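Local coordinates for protein neutral ceramidase (Pseudomonas aeruginosa, PDB 2ZWS) that hydrolyses the N-acyl linkage of ceramides to release sphingosine and a free fatty acid, and also runs the reverse synthesis, using one zinc ion per subunit, at residues W200-S205 with G247-N252; P217-Y222 with R270-R275. All blocks are in the same frame, centred on the assembly; numbering follows the deposited sequence.

Interaction 1. Residues W200-S205 with G247-N252. With ZN (zinc ion), chain B.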
loop_
_atom_site.group_PDB
_atom_site.type_symbol
_atom_site.label_atom_id
_atom_site.label_comp_id
_atom_site.label_asym_id
_atom_site.label_seq_id
_atom_site.Cartn_x
_atom_site.Cartn_y
_atom_site.Cartn_z
ATOM N N TRP A 200 -0.942 0.687 13.341
ATOM C CA TRP A 200 0.430 0.621 12.801
ATOM C C TRP A 200 1.105 -0.609 13.371
ATOM O O TRP A 200 1.191 -0.781 14.598
ATOM C CB TRP A 200 1.274 1.830 13.218
ATOM C CG TRP A 200 0.915 3.114 12.539
ATOM C CD1 TRP A 200 1.428 3.585 11.368
ATOM C CD2 TRP A 200 0.007 4.127 13.019
ATOM N NE1 TRP A 200 0.888 4.816 11.066
ATOM C CE2 TRP A 200 0.019 5.181 12.063
ATOM C CE3 TRP A 200 -0.806 4.255 14.169
ATOM C CZ2 TRP A 200 -0.745 6.345 12.208
ATOM C CZ3 TRP A 200 -1.590 5.429 14.307
ATOM C CH2 TRP A 200 -1.549 6.458 13.320
ATOM N N PHE A 201 1.578 -1.470 12.486
ATOM C CA PHE A 201 2.251 -2.706 12.901
ATOM C C PHE A 201 3.105 -3.193 11.724
ATOM O O PHE A 201 2.607 -3.224 10.599
ATOM C CB PHE A 201 1.239 -3.792 13.294
ATOM C CG PHE A 201 1.872 -5.119 13.572
ATOM C CD1 PHE A 201 1.769 -6.148 12.645
ATOM C CD2 PHE A 201 2.545 -5.361 14.780
ATOM C CE1 PHE A 201 2.371 -7.388 12.873
ATOM C CE2 PHE A 201 3.174 -6.610 15.020
ATOM C CZ PHE A 201 3.070 -7.629 14.073
ATOM N N PRO A 202 4.384 -3.548 11.960
ATOM C CA PRO A 202 5.217 -3.918 10.800
ATOM C C PRO A 202 5.165 -5.393 10.441
ATOM O O PRO A 202 5.497 -6.254 11.264
ATOM C CB PRO A 202 6.638 -3.537 11.251
ATOM C CG PRO A 202 6.595 -3.761 12.789
ATOM C CD PRO A 202 5.140 -3.559 13.235
ATOM N N VAL A 203 4.788 -5.677 9.198
ATOM C CA VAL A 203 4.867 -7.029 8.639
ATOM C C VAL A 203 4.681 -6.912 7.131
ATOM O O VAL A 203 3.735 -6.254 6.702
ATOM C CB VAL A 203 3.821 -8.013 9.280
ATOM C CG1 VAL A 203 2.339 -7.550 9.054
ATOM C CG2 VAL A 203 4.069 -9.456 8.790
ATOM N N HIS A 204 5.587 -7.503 6.350
ATOM C CA HIS A 204 5.400 -7.497 4.892
ATOM C C HIS A 204 4.022 -8.026 4.497
ATOM O O HIS A 204 3.566 -9.053 5.002
ATOM C CB HIS A 204 6.489 -8.283 4.153
ATOM C CG HIS A 204 7.630 -7.437 3.698
ATOM N ND1 HIS A 204 8.563 -6.911 4.572
ATOM C CD2 HIS A 204 7.988 -7.020 2.457
ATOM C CE1 HIS A 204 9.430 -6.183 3.881
ATOM N NE2 HIS A 204 9.094 -6.228 2.600
ATOM N N SER A 205 3.398 -7.319 3.562
ATOM C CA SER A 205 2.111 -7.722 3.034
ATOM C C SER A 205 2.316 -8.602 1.795
ATOM O O SER A 205 1.980 -8.230 0.647
ATOM C CB SER A 205 1.257 -6.478 2.733
ATOM O OG SER A 205 0.888 -5.874 3.970
ATOM N N GLY A 247 11.122 -3.606 7.169
ATOM C CA GLY A 247 12.089 -3.961 6.137
ATOM C C GLY A 247 12.553 -5.409 6.212
ATOM O O GLY A 247 12.796 -6.054 5.173
ATOM N N ASN A 248 12.717 -5.921 7.431
ATOM C CA ASN A 248 13.222 -7.281 7.591
ATOM C C ASN A 248 12.197 -8.222 8.227
ATOM O O ASN A 248 12.561 -9.240 8.814
ATOM C CB ASN A 248 14.590 -7.319 8.354
ATOM C CG ASN A 248 14.554 -6.560 9.696
ATOM O OD1 ASN A 248 13.556 -5.902 10.028
ATOM N ND2 ASN A 248 15.636 -6.679 10.486
ATOM N N LEU A 249 10.905 -7.893 8.073
ATOM C CA LEU A 249 9.831 -8.664 8.704
ATOM C C LEU A 249 8.844 -9.249 7.685
ATOM O O LEU A 249 8.231 -8.515 6.895
ATOM C CB LEU A 249 9.056 -7.791 9.698
ATOM C CG LEU A 249 9.785 -7.345 10.961
ATOM C CD1 LEU A 249 8.961 -6.274 11.661
ATOM C CD2 LEU A 249 9.927 -8.527 11.889
ATOM N N SER A 250 8.670 -10.559 7.767
ATOM C CA SER A 250 7.743 -11.320 6.933
ATOM C C SER A 250 6.547 -11.807 7.746
ATOM O O SER A 250 6.613 -11.919 8.987
ATOM C CB SER A 250 8.436 -12.593 6.438
ATOM O OG SER A 250 9.491 -12.290 5.554
ATOM N N PRO A 251 5.460 -12.193 7.062
ATOM C CA PRO A 251 4.388 -12.875 7.803
ATOM C C PRO A 251 4.949 -14.140 8.460
ATOM O O PRO A 251 5.833 -14.843 7.899
ATOM C CB PRO A 251 3.385 -13.265 6.707
ATOM C CG PRO A 251 3.668 -12.287 5.592
ATOM C CD PRO A 251 5.160 -12.072 5.617
ATOM N N ASN A 252 4.450 -14.431 9.644
ATOM C CA ASN A 252 4.789 -15.696 10.271
ATOM C C ASN A 252 4.191 -16.848 9.461
ATOM O O ASN A 252 3.187 -16.661 8.757
ATOM C CB ASN A 252 4.208 -15.715 11.673
ATOM C CG ASN A 252 4.712 -16.887 12.518
ATOM O OD1 ASN A 252 5.742 -17.531 12.211
ATOM N ND2 ASN A 252 3.957 -17.203 13.556
HETATM ZN ZN ZN B . 9.653 -4.884 1.070
HETATM O O HOH W 1 9.359 -5.956 -0.729
#
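His-204 meets Leu-249 through two nitrogens that converge on one carbonyl oxygen. Its backbone N donates to Leu-249 O at 2.9 Å with an N-H...O angle of 157°, and its ring ND1 donates to the same Leu-249 O at 2.8 Å, more bent at 139°. The two donors come from opposite faces of the carbonyl plane, so the oxygen is straddled. It lies near the imidazole plane, at the ring edge, and the bond fixes both the rotation of the ring and the hydrogen on ND1. NE2 is thereby turned to the zinc ion, 2.1 Å from His-204 NE2; a water in the ring plane is also bound to the metal. An acceptor on ND1 would be expected to make the imidazole a somewhat stronger zinc donor.

Apolar contacts flank this pair. Pro-202 and Leu-249 lie side by side and point the same way, with Leu-249 CD1 3.6 Å from Pro-202 CB. Val-203 CG2, anti to its backbone N, reaches the peptide between Ser-250 and Pro-251, 3.5 Å from Pro-251 N. Beyond it, the Pro-251 ring sets CG against the backbone, 3.3 Å from His-204 O. Ser-250, probably the nucleophile as in related ceramidases, follows the gripped carbonyl in the chain, with its CB directed away from segment 200-205.

His-97, Glu-411 and Tyr-448 complete the protein ligands of the metal. The arrangement is that of a zinc-site histidine held by a second-shell backbone carbonyl, here at the active site of neutral ceramidase.

Interaction 2. Residues P217-Y222 with R270-R275; sequences PDNKGY and REIGLR
Tyr-222 packs against Arg-270, Gly-273 and Leu-274 where two helices cross, helix 218-231 over helix 265-286. The short axes come within 7.4 Å at a signed angle of -55°, and the closest backbone pairing is Asn-219 with Gly-273. At that point Asn-219 O lies 3.3 Å from Gly-273 CA, so the backbones themselves touch where the residue carries no side chain.

From CB, which points toward the other helix, the tyrosine side chain runs out with CG anti to the backbone N (chi1 -178°). CG passes Arg-270 CA, and Tyr-222 CD1 lies 3.7 Å from Arg-270 O. Tyr-222 CE1 then meets Leu-274 CD2 at 3.6 Å, a methyl at the ring edge and in its plane. One face is taken by Arg-270 CG, which makes a CH-pi contact 3.9 Å from the Tyr-222 ring centroid and displaced toward the rim, nearest CZ. Arg-270 and Leu-274 were each modelled in two conformers, and their contacts are those of the one given here. The extended arginine chain carries its guanidinium on past the hydroxyl, the two planes 40° apart.

On the far side of the crossing, Ile-272 CG2 packs on the amide of Asn-219, whose OD1 is held by Gln-276 NE2. Back at the tip of the tyrosine, a water in the ring plane lies 2.7 Å from Tyr-222 OH and accepts a hydrogen bond from Arg-270 NH1 at 2.9 Å.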
loop_
_atom_site.group_PDB
_atom_site.type_symbol
_atom_site.label_atom_id
_atom_site.label_comp_id
_atom_site.label_asym_id
_atom_site.label_seq_id
_atom_site.Cartn_x
_atom_site.Cartn_y
_atom_site.Cartn_z
ATOM N N PRO A 217 -5.230 -6.562 -1.817
ATOM C CA PRO A 217 -4.579 -5.725 -0.816
ATOM C C PRO A 217 -3.914 -6.554 0.301
ATOM O O PRO A 217 -3.419 -5.970 1.282
ATOM C CB PRO A 217 -5.746 -4.909 -0.267
ATOM C CG PRO A 217 -6.912 -5.897 -0.284
ATOM C CD PRO A 217 -6.677 -6.694 -1.558
ATOM N N ASP A 218 -3.900 -7.882 0.138
ATOM C CA ASP A 218 -3.074 -8.779 0.969
ATOM C C ASP A 218 -3.470 -8.742 2.432
ATOM O O ASP A 218 -4.615 -8.426 2.737
ATOM C CB ASP A 218 -1.587 -8.485 0.735
ATOM C CG ASP A 218 -0.687 -9.692 1.001
ATOM O OD1 ASP A 218 -0.333 -9.948 2.182
ATOM O OD2 ASP A 218 -0.320 -10.381 0.020
ATOM N N ASN A 219 -2.562 -9.089 3.352
ATOM C CA ASN A 219 -3.028 -9.327 4.704
ATOM C C ASN A 219 -3.535 -8.063 5.411
ATOM O O ASN A 219 -4.534 -8.104 6.146
ATOM C CB ASN A 219 -2.014 -10.130 5.538
ATOM C CG ASN A 219 -0.652 -9.466 5.666
ATOM O OD1 ASN A 219 -0.548 -8.325 6.116
ATOM N ND2 ASN A 219 0.421 -10.223 5.355
ATOM N N LYS A 220 -2.874 -6.924 5.196
ATOM C CA LYS A 220 -3.366 -5.674 5.806
ATOM C C LYS A 220 -4.684 -5.250 5.210
ATOM O O LYS A 220 -5.572 -4.778 5.911
ATOM C CB LYS A 220 -2.309 -4.569 5.688
ATOM C CG LYS A 220 -1.099 -4.843 6.664
ATOM C CD LYS A 220 -0.186 -3.633 6.735
ATOM C CE LYS A 220 0.911 -3.838 7.818
ATOM N NZ LYS A 220 0.312 -3.880 9.193
ATOM N N GLY A 221 -4.847 -5.503 3.919
ATOM C CA GLY A 221 -6.117 -5.219 3.261
ATOM C C GLY A 221 -7.236 -6.101 3.793
ATOM O O GLY A 221 -8.396 -5.633 3.881
ATOM N N TYR A 222 -6.939 -7.364 4.106
ATOM C CA TYR A 222 -7.962 -8.225 4.702
ATOM C C TYR A 222 -8.338 -7.719 6.101
ATOM O O TYR A 222 -9.510 -7.676 6.464
ATOM C CB TYR A 222 -7.531 -9.698 4.812
ATOM C CG TYR A 222 -8.699 -10.471 5.386
ATOM C CD1 TYR A 222 -8.738 -10.799 6.742
ATOM C CD2 TYR A 222 -9.812 -10.785 4.593
ATOM C CE1 TYR A 222 -9.829 -11.450 7.294
ATOM C CE2 TYR A 222 -10.924 -11.442 5.129
ATOM C CZ TYR A 222 -10.922 -11.763 6.487
ATOM O OH TYR A 222 -11.991 -12.405 7.045
ATOM N N ARG A 270 -5.801 -14.355 4.942
ATOM C CA ARG A 270 -6.898 -14.189 5.897
ATOM C C ARG A 270 -6.408 -14.353 7.345
ATOM O O ARG A 270 -6.752 -13.567 8.208
ATOM C CB ARG A 270 -8.016 -15.196 5.582
ATOM C CG ARG A 270 -9.314 -14.951 6.349
ATOM C CD ARG A 270 -10.433 -15.871 5.861
ATOM N NE ARG A 270 -11.642 -15.717 6.671
ATOM C CZ ARG A 270 -12.857 -16.138 6.316
ATOM N NH1 ARG A 270 -13.880 -15.937 7.131
ATOM N NH2 ARG A 270 -13.060 -16.749 5.153
ATOM N N GLU A 271 -5.597 -15.376 7.589
ATOM C CA GLU A 271 -5.117 -15.657 8.937
ATOM C C GLU A 271 -4.218 -14.553 9.481
ATOM O O GLU A 271 -4.408 -14.117 10.610
ATOM C CB GLU A 271 -4.392 -16.994 8.971
ATOM C CG GLU A 271 -3.806 -17.379 10.342
ATOM C CD GLU A 271 -4.836 -17.513 11.462
ATOM O OE1 GLU A 271 -6.053 -17.662 11.206
ATOM O OE2 GLU A 271 -4.407 -17.489 12.640
ATOM N N ILE A 272 -3.240 -14.120 8.694
ATOM C CA ILE A 272 -2.318 -13.053 9.141
ATOM C C ILE A 272 -3.079 -11.736 9.264
ATOM O O ILE A 272 -2.850 -10.946 10.188
ATOM C CB ILE A 272 -1.052 -12.957 8.220
ATOM C CG1 ILE A 272 -0.288 -14.289 8.218
ATOM C CG2 ILE A 272 -0.115 -11.763 8.598
ATOM C CD1 ILE A 272 0.156 -14.777 9.649
ATOM N N GLY A 273 -4.017 -11.486 8.347
ATOM C CA GLY A 273 -4.906 -10.338 8.514
ATOM C C GLY A 273 -5.708 -10.393 9.790
ATOM O O GLY A 273 -5.816 -9.396 10.515
ATOM N N LEU A 274 -6.272 -11.553 10.076
ATOM C CA LEU A 274 -7.066 -11.701 11.305
ATOM C C LEU A 274 -6.228 -11.506 12.560
ATOM O O LEU A 274 -6.720 -10.940 13.539
ATOM C CB LEU A 274 -7.764 -13.053 11.365
ATOM C CG LEU A 274 -8.970 -13.171 10.436
ATOM C CD1 LEU A 274 -9.470 -14.607 10.438
ATOM C CD2 LEU A 274 -10.091 -12.216 10.823
ATOM N N ARG A 275 -4.978 -11.969 12.544
ATOM C CA ARG A 275 -4.111 -11.789 13.719
ATOM C C ARG A 275 -3.876 -10.308 14.008
ATOM O O ARG A 275 -3.969 -9.861 15.159
ATOM C CB ARG A 275 -2.787 -12.535 13.548
ATOM C CG ARG A 275 -2.979 -14.042 13.603
ATOM C CD ARG A 275 -1.699 -14.785 13.358
ATOM N NE ARG A 275 -1.995 -16.208 13.191
ATOM C CZ ARG A 275 -1.099 -17.171 13.001
ATOM N NH1 ARG A 275 0.204 -16.900 12.954
ATOM N NH2 ARG A 275 -1.524 -18.425 12.841
HETATM O O HOH W 2 -13.107 -13.901 9.057
#

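Overall arrangement
From the N terminus, the chain leaves strand 194-200 through 200-205, reaches helix 218-231 at 217-222, passes strand 238-242 to 247-252, and runs through 270-275 within helix 265-286. Interaction 1 closes a loop of 41 intervening residues and interaction 2 one of 47; because the segments alternate, the loops cross and neither nests in the other. Their centres are 11 Å apart, and they touch directly: Lys-220 NZ lies 2.8 Å from Phe-201 O, a probable hydrogen bond. Pro-251 also packs on both Asn-219 and Ile-272. The zinc-site loop, strand 249-251 and the two crossed helices are thus tied together within the N-terminal part of the enzyme, which also holds the zinc site.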